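Local atomic coordinates of catechol 1,2-dioxygenase (Pseudomonas putida, PDB entry 2AZQ), a protein that probably catalyses the ferric-iron-dependent intradiol cleavage of catechol by dioxygen to cis,cis-muconate, the first step of the catechol branch of the beta-ketoadipate pathway. Residues A[114-119]-A[178-183]; A[154-159]-A[192-197]; A[220-225]-A[238-243]. All blocks are in the same frame, centred on the assembly; numbering follows the deposited sequence.

Contact 1 (A[114-119]-A[178-183])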
loop_
_atom_site.group_PDB
_atom_site.type_symbol
_atom_site.label_atom_id
_atom_site.label_comp_id
_atom_site.label_asym_id
_atom_site.label_seq_id
_atom_site.Cartn_x
_atom_site.Cartn_y
_atom_site.Cartn_z
ATOM N N ALA A 114 26.119 -8.420 -7.656
ATOM C CA ALA A 114 26.682 -9.681 -7.154
ATOM C C ALA A 114 28.075 -9.945 -7.724
ATOM O O ALA A 114 28.404 -9.457 -8.805
ATOM C CB ALA A 114 25.760 -10.846 -7.505
ATOM N N PRO A 115 28.921 -10.704 -6.994
ATOM C CA PRO A 115 30.280 -11.027 -7.456
ATOM C C PRO A 115 30.284 -11.546 -8.893
ATOM O O PRO A 115 29.459 -12.369 -9.297
ATOM C CB PRO A 115 30.741 -12.067 -6.445
ATOM C CG PRO A 115 30.118 -11.552 -5.187
ATOM C CD PRO A 115 28.689 -11.326 -5.680
ATOM N N LEU A 116 31.246 -11.055 -9.645
ATOM C CA LEU A 116 31.387 -11.357 -11.053
ATOM C C LEU A 116 32.469 -12.408 -11.402
ATOM O O LEU A 116 33.594 -12.366 -10.871
ATOM C CB LEU A 116 31.659 -10.018 -11.717
ATOM C CG LEU A 116 31.868 -9.889 -13.191
ATOM C CD1 LEU A 116 30.847 -10.725 -13.955
ATOM C CD2 LEU A 116 31.732 -8.408 -13.487
ATOM N N ALA A 117 32.145 -13.329 -12.310
ATOM C CA ALA A 117 33.106 -14.381 -12.670
ATOM C C ALA A 117 33.092 -14.847 -14.128
ATOM O O ALA A 117 32.032 -14.903 -14.761
ATOM C CB ALA A 117 32.914 -15.602 -11.729
ATOM N N GLN A 118 34.279 -15.189 -14.637
ATOM C CA GLN A 118 34.464 -15.671 -16.010
ATOM C C GLN A 118 34.130 -17.163 -16.070
ATOM O O GLN A 118 34.650 -17.932 -15.278
ATOM C CB GLN A 118 35.919 -15.503 -16.435
ATOM C CG GLN A 118 36.514 -14.136 -16.138
ATOM C CD GLN A 118 35.858 -13.009 -16.928
ATOM O OE1 GLN A 118 34.641 -12.823 -16.884
ATOM N NE2 GLN A 118 36.674 -12.245 -17.646
ATOM N N GLY A 119 33.253 -17.552 -16.991
ATOM C CA GLY A 119 32.869 -18.944 -17.173
ATOM C C GLY A 119 32.530 -19.913 -16.044
ATOM O O GLY A 119 31.628 -20.721 -16.202
ATOM N N ARG A 178 27.243 -13.293 -10.958
ATOM C CA ARG A 178 27.138 -12.914 -12.341
ATOM C C ARG A 178 28.250 -13.673 -13.065
ATOM O O ARG A 178 29.438 -13.391 -12.887
ATOM C CB ARG A 178 27.266 -11.403 -12.500
ATOM C CG ARG A 178 25.946 -10.638 -12.388
ATOM C CD ARG A 178 26.197 -9.142 -12.551
ATOM N NE ARG A 178 26.964 -8.649 -11.417
ATOM C CZ ARG A 178 27.725 -7.559 -11.424
ATOM N NH1 ARG A 178 27.839 -6.819 -12.513
ATOM N NH2 ARG A 178 28.383 -7.210 -10.327
ATOM N N ILE A 179 27.833 -14.675 -13.839
ATOM C CA ILE A 179 28.739 -15.539 -14.611
ATOM C C ILE A 179 28.860 -15.063 -16.055
ATOM O O ILE A 179 27.852 -14.884 -16.715
ATOM C CB ILE A 179 28.219 -17.021 -14.632
ATOM C CG1 ILE A 179 28.274 -17.629 -13.232
ATOM C CG2 ILE A 179 29.073 -17.860 -15.537
ATOM C CD1 ILE A 179 27.653 -19.003 -13.119
ATOM N N ILE A 180 30.082 -14.848 -16.535
ATOM C CA ILE A 180 30.317 -14.428 -17.940
ATOM C C ILE A 180 30.520 -15.665 -18.824
ATOM O O ILE A 180 31.398 -16.476 -18.537
ATOM C CB ILE A 180 31.620 -13.613 -18.122
ATOM C CG1 ILE A 180 31.663 -12.416 -17.164
ATOM C CG2 ILE A 180 31.753 -13.219 -19.569
ATOM C CD1 ILE A 180 30.493 -11.512 -17.235
ATOM N N THR A 181 29.759 -15.834 -19.896
ATOM C CA THR A 181 29.980 -17.039 -20.706
ATOM C C THR A 181 31.322 -17.023 -21.441
ATOM O O THR A 181 31.773 -15.967 -21.870
ATOM C CB THR A 181 28.822 -17.301 -21.739
ATOM O OG1 THR A 181 28.539 -16.123 -22.503
ATOM C CG2 THR A 181 27.580 -17.771 -21.025
ATOM N N ASP A 182 31.965 -18.191 -21.564
ATOM C CA ASP A 182 33.258 -18.307 -22.264
ATOM C C ASP A 182 33.161 -18.446 -23.812
ATOM O O ASP A 182 32.079 -18.342 -24.408
ATOM C CB ASP A 182 34.080 -19.465 -21.662
ATOM C CG ASP A 182 33.423 -20.833 -21.832
ATOM O OD1 ASP A 182 33.707 -21.741 -21.018
ATOM O OD2 ASP A 182 32.642 -21.032 -22.781
ATOM N N ALA A 183 34.303 -18.656 -24.460
ATOM C CA ALA A 183 34.359 -18.795 -25.916
ATOM C C ALA A 183 33.292 -19.730 -26.445
ATOM O O ALA A 183 32.693 -19.469 -27.484
ATOM C CB ALA A 183 35.740 -19.296 -26.353
#

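Contact 2 (A[154-159]-A[192-197]). With FE (Fe (III) ion), chain B.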
loop_
_atom_site.group_PDB
_atom_site.type_symbol
_atom_site.label_atom_id
_atom_site.label_comp_id
_atom_site.label_asym_id
_atom_site.label_seq_id
_atom_site.Cartn_x
_atom_site.Cartn_y
_atom_site.Cartn_z
ATOM N N LEU A 154 22.454 -14.870 -11.740
ATOM C CA LEU A 154 21.580 -15.788 -11.004
ATOM C C LEU A 154 21.558 -15.716 -9.483
ATOM O O LEU A 154 22.566 -15.444 -8.832
ATOM C CB LEU A 154 21.874 -17.250 -11.400
ATOM C CG LEU A 154 23.175 -17.962 -10.964
ATOM C CD1 LEU A 154 23.108 -19.405 -11.476
ATOM C CD2 LEU A 154 24.421 -17.260 -11.482
ATOM N N TRP A 155 20.384 -15.985 -8.921
ATOM C CA TRP A 155 20.201 -15.971 -7.472
ATOM C C TRP A 155 19.171 -17.029 -7.076
ATOM O O TRP A 155 18.236 -17.277 -7.829
ATOM C CB TRP A 155 19.777 -14.565 -7.005
ATOM C CG TRP A 155 18.433 -14.024 -7.484
ATOM C CD1 TRP A 155 17.291 -13.907 -6.734
ATOM C CD2 TRP A 155 18.117 -13.434 -8.769
ATOM N NE1 TRP A 155 16.295 -13.282 -7.458
ATOM C CE2 TRP A 155 16.769 -12.981 -8.706
ATOM C CE3 TRP A 155 18.834 -13.243 -9.958
ATOM C CZ2 TRP A 155 16.128 -12.355 -9.779
ATOM C CZ3 TRP A 155 18.186 -12.615 -11.032
ATOM C CH2 TRP A 155 16.845 -12.182 -10.927
ATOM N N HIS A 156 19.366 -17.681 -5.929
ATOM C CA HIS A 156 18.420 -18.696 -5.467
ATOM C C HIS A 156 18.513 -18.895 -3.971
ATOM O O HIS A 156 19.503 -18.477 -3.343
ATOM C CB HIS A 156 18.610 -20.033 -6.215
ATOM C CG HIS A 156 19.846 -20.809 -5.841
ATOM N ND1 HIS A 156 19.961 -21.516 -4.661
ATOM C CD2 HIS A 156 20.995 -21.041 -6.525
ATOM C CE1 HIS A 156 21.121 -22.150 -4.634
ATOM N NE2 HIS A 156 21.768 -21.879 -5.752
ATOM N N ALA A 157 17.471 -19.502 -3.401
ATOM C CA ALA A 157 17.414 -19.744 -1.969
ATOM C C ALA A 157 18.369 -20.850 -1.547
ATOM O O ALA A 157 18.864 -21.613 -2.366
ATOM C CB ALA A 157 16.014 -20.100 -1.559
ATOM N N ASN A 158 18.632 -20.908 -0.249
ATOM C CA ASN A 158 19.500 -21.914 0.314
ATOM C C ASN A 158 18.633 -23.097 0.818
ATOM O O ASN A 158 17.424 -23.145 0.538
ATOM C CB ASN A 158 20.344 -21.286 1.426
ATOM C CG ASN A 158 19.533 -20.878 2.643
ATOM O OD1 ASN A 158 18.307 -20.916 2.647
ATOM N ND2 ASN A 158 20.233 -20.477 3.687
ATOM N N THR A 159 19.220 -24.052 1.544
ATOM C CA THR A 159 18.428 -25.194 1.997
ATOM C C THR A 159 17.341 -24.827 3.018
ATOM O O THR A 159 16.370 -25.555 3.139
ATOM C CB THR A 159 19.310 -26.329 2.553
ATOM O OG1 THR A 159 19.923 -25.902 3.769
ATOM C CG2 THR A 159 20.386 -26.697 1.573
ATOM N N ILE A 192 24.338 -25.371 -4.574
ATOM C CA ILE A 192 23.534 -26.305 -3.785
ATOM C C ILE A 192 22.058 -26.281 -4.174
ATOM O O ILE A 192 21.504 -25.246 -4.546
ATOM C CB ILE A 192 23.628 -26.046 -2.261
ATOM C CG1 ILE A 192 22.979 -24.709 -1.898
ATOM C CG2 ILE A 192 25.087 -26.087 -1.814
ATOM C CD1 ILE A 192 22.874 -24.489 -0.426
ATOM N N VAL A 193 21.417 -27.435 -4.107
ATOM C CA VAL A 193 20.006 -27.509 -4.457
ATOM C C VAL A 193 19.219 -26.597 -3.528
ATOM O O VAL A 193 19.267 -26.761 -2.326
ATOM C CB VAL A 193 19.506 -28.963 -4.354
ATOM C CG1 VAL A 193 18.033 -28.998 -4.550
ATOM C CG2 VAL A 193 20.216 -29.820 -5.396
ATOM N N PRO A 194 18.493 -25.616 -4.080
ATOM C CA PRO A 194 17.696 -24.664 -3.297
ATOM C C PRO A 194 16.395 -25.261 -2.865
ATOM O O PRO A 194 15.931 -26.206 -3.449
ATOM C CB PRO A 194 17.474 -23.529 -4.289
ATOM C CG PRO A 194 17.217 -24.301 -5.549
ATOM C CD PRO A 194 18.392 -25.296 -5.519
ATOM N N SER A 195 15.781 -24.707 -1.838
ATOM C CA SER A 195 14.498 -25.243 -1.410
ATOM C C SER A 195 13.370 -24.322 -1.846
ATOM O O SER A 195 13.571 -23.108 -2.084
ATOM C CB SER A 195 14.444 -25.391 0.111
ATOM O OG SER A 195 15.501 -26.209 0.545
ATOM N N GLY A 196 12.191 -24.923 -1.980
ATOM C CA GLY A 196 11.017 -24.146 -2.295
ATOM C C GLY A 196 10.788 -23.382 -0.994
ATOM O O GLY A 196 11.387 -23.706 0.048
ATOM N N TYR A 197 9.942 -22.366 -1.023
ATOM C CA TYR A 197 9.694 -21.588 0.173
ATOM C C TYR A 197 8.288 -21.062 0.200
ATOM O O TYR A 197 7.591 -21.068 -0.795
ATOM C CB TYR A 197 10.726 -20.448 0.268
ATOM C CG TYR A 197 10.919 -19.624 -0.990
ATOM C CD1 TYR A 197 10.061 -18.546 -1.298
ATOM C CD2 TYR A 197 11.954 -19.927 -1.883
ATOM C CE1 TYR A 197 10.229 -17.789 -2.479
ATOM C CE2 TYR A 197 12.135 -19.186 -3.062
ATOM C CZ TYR A 197 11.268 -18.123 -3.365
ATOM O OH TYR A 197 11.390 -17.468 -4.580
HETATM FE FE FE B . 12.445 -16.761 -5.839
#

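Contact 3 (A[220-225]-A[238-243]). With FE (Fe (III) ion), chain B.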
loop_
_atom_site.group_PDB
_atom_site.type_symbol
_atom_site.label_atom_id
_atom_site.label_comp_id
_atom_site.label_asym_id
_atom_site.label_seq_id
_atom_site.Cartn_x
_atom_site.Cartn_y
_atom_site.Cartn_z
ATOM N N ALA A 220 11.019 -25.242 -5.823
ATOM C CA ALA A 220 12.437 -24.915 -5.823
ATOM C C ALA A 220 12.781 -24.371 -7.233
ATOM O O ALA A 220 12.428 -24.972 -8.266
ATOM C CB ALA A 220 13.253 -26.154 -5.515
ATOM N N HIS A 221 13.462 -23.236 -7.287
ATOM C CA HIS A 221 13.803 -22.670 -8.565
ATOM C C HIS A 221 15.099 -21.868 -8.518
ATOM O O HIS A 221 15.717 -21.752 -7.469
ATOM C CB HIS A 221 12.647 -21.793 -9.057
ATOM C CG HIS A 221 12.264 -20.708 -8.096
ATOM N ND1 HIS A 221 11.424 -20.924 -7.025
ATOM C CD2 HIS A 221 12.682 -19.422 -7.995
ATOM C CE1 HIS A 221 11.345 -19.820 -6.308
ATOM N NE2 HIS A 221 12.097 -18.896 -6.874
ATOM N N VAL A 222 15.517 -21.353 -9.674
ATOM C CA VAL A 222 16.732 -20.559 -9.747
ATOM C C VAL A 222 16.402 -19.394 -10.649
ATOM O O VAL A 222 15.925 -19.582 -11.750
ATOM C CB VAL A 222 17.948 -21.376 -10.349
ATOM C CG1 VAL A 222 19.211 -20.610 -10.184
ATOM C CG2 VAL A 222 18.071 -22.704 -9.683
ATOM N N HIS A 223 16.614 -18.175 -10.190
ATOM C CA HIS A 223 16.303 -16.977 -11.022
ATOM C C HIS A 223 17.417 -16.559 -12.012
ATOM O O HIS A 223 18.612 -16.653 -11.710
ATOM C CB HIS A 223 16.055 -15.781 -10.087
ATOM C CG HIS A 223 14.916 -15.951 -9.131
ATOM N ND1 HIS A 223 13.604 -15.691 -9.461
ATOM C CD2 HIS A 223 14.905 -16.357 -7.839
ATOM C CE1 HIS A 223 12.834 -15.933 -8.414
ATOM N NE2 HIS A 223 13.600 -16.339 -7.418
ATOM N N PHE A 224 17.024 -16.121 -13.200
ATOM C CA PHE A 224 18.017 -15.657 -14.162
ATOM C C PHE A 224 17.718 -14.351 -14.836
ATOM O O PHE A 224 16.570 -14.050 -15.187
ATOM C CB PHE A 224 18.270 -16.644 -15.309
ATOM C CG PHE A 224 18.846 -17.941 -14.882
ATOM C CD1 PHE A 224 18.022 -18.967 -14.447
ATOM C CD2 PHE A 224 20.223 -18.149 -14.934
ATOM C CE1 PHE A 224 18.552 -20.187 -14.081
ATOM C CE2 PHE A 224 20.762 -19.359 -14.568
ATOM C CZ PHE A 224 19.921 -20.390 -14.142
ATOM N N PHE A 225 18.781 -13.579 -15.009
ATOM C CA PHE A 225 18.761 -12.310 -15.739
ATOM C C PHE A 225 19.826 -12.655 -16.782
ATOM O O PHE A 225 20.964 -12.963 -16.424
ATOM C CB PHE A 225 19.252 -11.156 -14.872
ATOM C CG PHE A 225 18.169 -10.358 -14.243
ATOM C CD1 PHE A 225 18.472 -9.423 -13.258
ATOM C CD2 PHE A 225 16.857 -10.510 -14.627
ATOM C CE1 PHE A 225 17.471 -8.649 -12.655
ATOM C CE2 PHE A 225 15.853 -9.734 -14.022
ATOM C CZ PHE A 225 16.168 -8.806 -13.037
ATOM N N ILE A 238 14.391 -21.375 -13.685
ATOM C CA ILE A 238 14.484 -22.802 -14.019
ATOM C C ILE A 238 13.721 -23.382 -12.815
ATOM O O ILE A 238 14.072 -23.065 -11.682
ATOM C CB ILE A 238 15.940 -23.408 -13.955
ATOM C CG1 ILE A 238 16.828 -22.859 -15.072
ATOM C CG2 ILE A 238 15.890 -24.933 -14.041
ATOM C CD1 ILE A 238 18.287 -23.382 -14.985
ATOM N N ASN A 239 12.658 -24.159 -13.030
ATOM C CA ASN A 239 11.961 -24.793 -11.906
ATOM C C ASN A 239 12.436 -26.231 -11.855
ATOM O O ASN A 239 12.485 -26.893 -12.886
ATOM C CB ASN A 239 10.473 -24.856 -12.127
ATOM C CG ASN A 239 9.853 -23.527 -12.198
ATOM O OD1 ASN A 239 9.898 -22.766 -11.235
ATOM N ND2 ASN A 239 9.252 -23.218 -13.341
ATOM N N PHE A 240 12.748 -26.730 -10.666
ATOM C CA PHE A 240 13.219 -28.112 -10.509
ATOM C C PHE A 240 12.188 -29.181 -10.719
ATOM O O PHE A 240 11.053 -29.067 -10.267
ATOM C CB PHE A 240 13.866 -28.259 -9.154
ATOM C CG PHE A 240 15.183 -27.638 -9.115
ATOM C CD1 PHE A 240 15.354 -26.383 -9.685
ATOM C CD2 PHE A 240 16.283 -28.339 -8.668
ATOM C CE1 PHE A 240 16.593 -25.830 -9.837
ATOM C CE2 PHE A 240 17.547 -27.804 -8.811
ATOM C CZ PHE A 240 17.706 -26.534 -9.408
ATOM N N ALA A 241 12.581 -30.233 -11.421
ATOM C CA ALA A 241 11.628 -31.295 -11.703
ATOM C C ALA A 241 11.303 -32.117 -10.456
ATOM O O ALA A 241 12.178 -32.360 -9.638
ATOM C CB ALA A 241 12.159 -32.183 -12.791
ATOM N N GLY A 242 10.037 -32.499 -10.294
ATOM C CA GLY A 242 9.646 -33.331 -9.166
ATOM C C GLY A 242 9.124 -32.642 -7.927
ATOM O O GLY A 242 8.613 -33.294 -7.015
ATOM N N ASP A 243 9.247 -31.321 -7.881
ATOM C CA ASP A 243 8.776 -30.556 -6.735
ATOM C C ASP A 243 7.246 -30.668 -6.658
ATOM O O ASP A 243 6.552 -30.555 -7.672
ATOM C CB ASP A 243 9.166 -29.089 -6.907
ATOM C CG ASP A 243 9.041 -28.289 -5.630
ATOM O OD1 ASP A 243 10.055 -28.158 -4.925
ATOM O OD2 ASP A 243 7.935 -27.791 -5.331
HETATM FE FE FE B . 12.445 -16.761 -5.839
#

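Contact 1 (A[114-119]-A[178-183])
Arg-178 reaches back along the strand beside it to grip Ala-114, and its side chain can be followed atom by atom. CB meets the Leu-116 methyl CD1 at 3.9 Å and lies at about the same range from the carbonyl oxygen of Pro-115. CG stands anti to the carbonyl carbon (chi1 -88°), and a bend at chi3 (-67°) then turns the guanidinium toward the start of segment 114-119. There NH2 donates to Ala-114 O at 2.7 Å, while NE makes a weak bond to the same oxygen at 3.1 Å. The carbonyl is thus forked between two N-H groups at the edge of the guanidinium and near its plane, a hold that would limit rotation of the group. Asp-153, on strand 151-155, touches the same arginine.

Behind this clasp runs a parallel beta ladder, its strand axes 23° apart. Arg-178 N donates to Pro-115 O at 2.9 Å, Ala-117 N to Arg-178 O at 2.8 Å, and Ile-180 N to Ala-117 O at 2.6 Å; Gly-119 N continues the series to Ile-180 O. Strand 116-118 thereby adds to strand 176-180 of the beta sandwich of the intradiol dioxygenases. Gly-119, with its positive phi, ends this strand and bonds to Arg-188, leading into strand 120-122, which pairs in parallel with strand 186-192.

Leu-116, Arg-178, Gln-118 and Ile-180 share one face. On it Leu-116 CD1 meets Ile-180 CD1 at 3.4 Å, the two side chains crossing at a slant, whereas Gln-118 lies alongside Ile-180 and points the same way. Ala-117 and Ile-179 occupy the other face, where Ile-179 packs on Tyr-187 and Ala-189.

Contact 2 (A[154-159]-A[192-197])
Ile-192, His-156 and Thr-159 give up the largest areas here, and the first touches both of the others. Its carbonyl oxygen approaches His-156 CE1 at 3.1 Å, slantwise to the ring, while its terminal methyl CD1 extends to Thr-159 CG2 at 3.9 Å. CG1 sits between the backbone N and the carbonyl carbon (chi1 67°), and the isoleucine and threonine side chains cross at about a right angle.

The His-156 imidazole is held at both nitrogens: ND1 donates to Ala-157 O nearly in the ring plane, and NE2 is hydrogen-bonded to Ser-191 OG. These two bonds should fix the ring's rotation. Pro-194 packs across it, CD over one face and CB 3.2 Å from ND1.

Thr-159 contributes its backbone as well, since Ser-195 OG donates to Thr-159 O at 2.8 Å from above the carbonyl plane. One residue back, Ser-195 N reaches Asn-158 O at 3.3 Å. Ala-157 CB touches Tyr-197 CD2 at 4.1 Å, on the ring whose OH binds the ferric iron at 1.8 Å, so the contact itself includes an iron ligand.

In the fold, the contact joins the chain leaving strand 151-155 to the loop between strands 186-192 and 197-198; Met-133 of strand 132-140 lies against Val-193 and Pro-194, and Val-222 of strand 217-227 against His-156.

Contact 3 (A[220-225]-A[238-243])
Val-222 pushes its CG2 methyl against the edge of the Phe-240 ring, 3.5 Å from CE1 and near the ring plane. Next to it Ile-238 presents CG1 and CD1 together to one corner of Phe-224, with CG1 3.3 Å from CE1, the two side chains crossing at a slant. Aliphatic branch and ring thus interlock diagonally across the strands, each branch set against the outer carbons of an aromatic ring. Leu-284 and Phe-286 touch Ile-238, Leu-262 touches Phe-240, and Phe-288 meets Phe-224, which places this face inside the beta sandwich.

The backbone frame is the antiparallel hairpin of strands 217-227 and 234-240, with axes 175° apart. Val-222 and Ile-238 form a hydrogen-bonded pair, N to O in both directions, and Phe-240 N donates to Ala-220 O at 3.0 Å. His-221 and Asn-239 form the adjacent non-hydrogen-bonded pair on the opposite face, where Asn-239 OD1 abuts His-221 CB at 3.6 Å. That face carries the metal: His-221 NE2 binds the ferric iron at 2.4 Å and His-223 NE2 at 2.0 Å, with CD2 of His-221 over one face of the His-223 ring. His-221 ND1 is hydrogen-bonded to Pro-219 O.

At the end of the strand a type II turn runs from Phe-240 to Asp-243, with Gly-242 at a positive phi suited to glycine. The turn brings Asp-243 back to Ala-220, CG anti to the backbone N (chi1 -165°). Ala-220 N donates to OD1 at 3.2 Å, nearly straight at 168° but from above the carboxylate plane, while OD2 accepts from Tyr-245 N. An alanine here would probably leave Ala-220 N and Tyr-245 N without these acceptors and set the turn free to shift. The Ala-220 methyl packs on Phe-240 CB at 4.2 Å.

Contacts 2 and 3 are the closest pair, their centres 9 Å apart, and both reach the ferric iron. Strands 151-155 and 217-227 are sheet neighbours, and Trp-155 O lies 3.0 Å from His-223 N, a probable hydrogen bond. At the metal, Tyr-197 from contact 2 and the two histidines from contact 3 are joined by Tyr-163 as the fourth protein ligand; Tyr-197 OH and His-221 NE2 stand 2.8 Å apart. Contact 1 is more remote, its centre about 20 Å from either of the others. It touches contact 2 where Ile-179 CD1 meets Leu-154 CD2 at 4.0 Å, whereas its nearest atoms remain about 7 Å from contact 3.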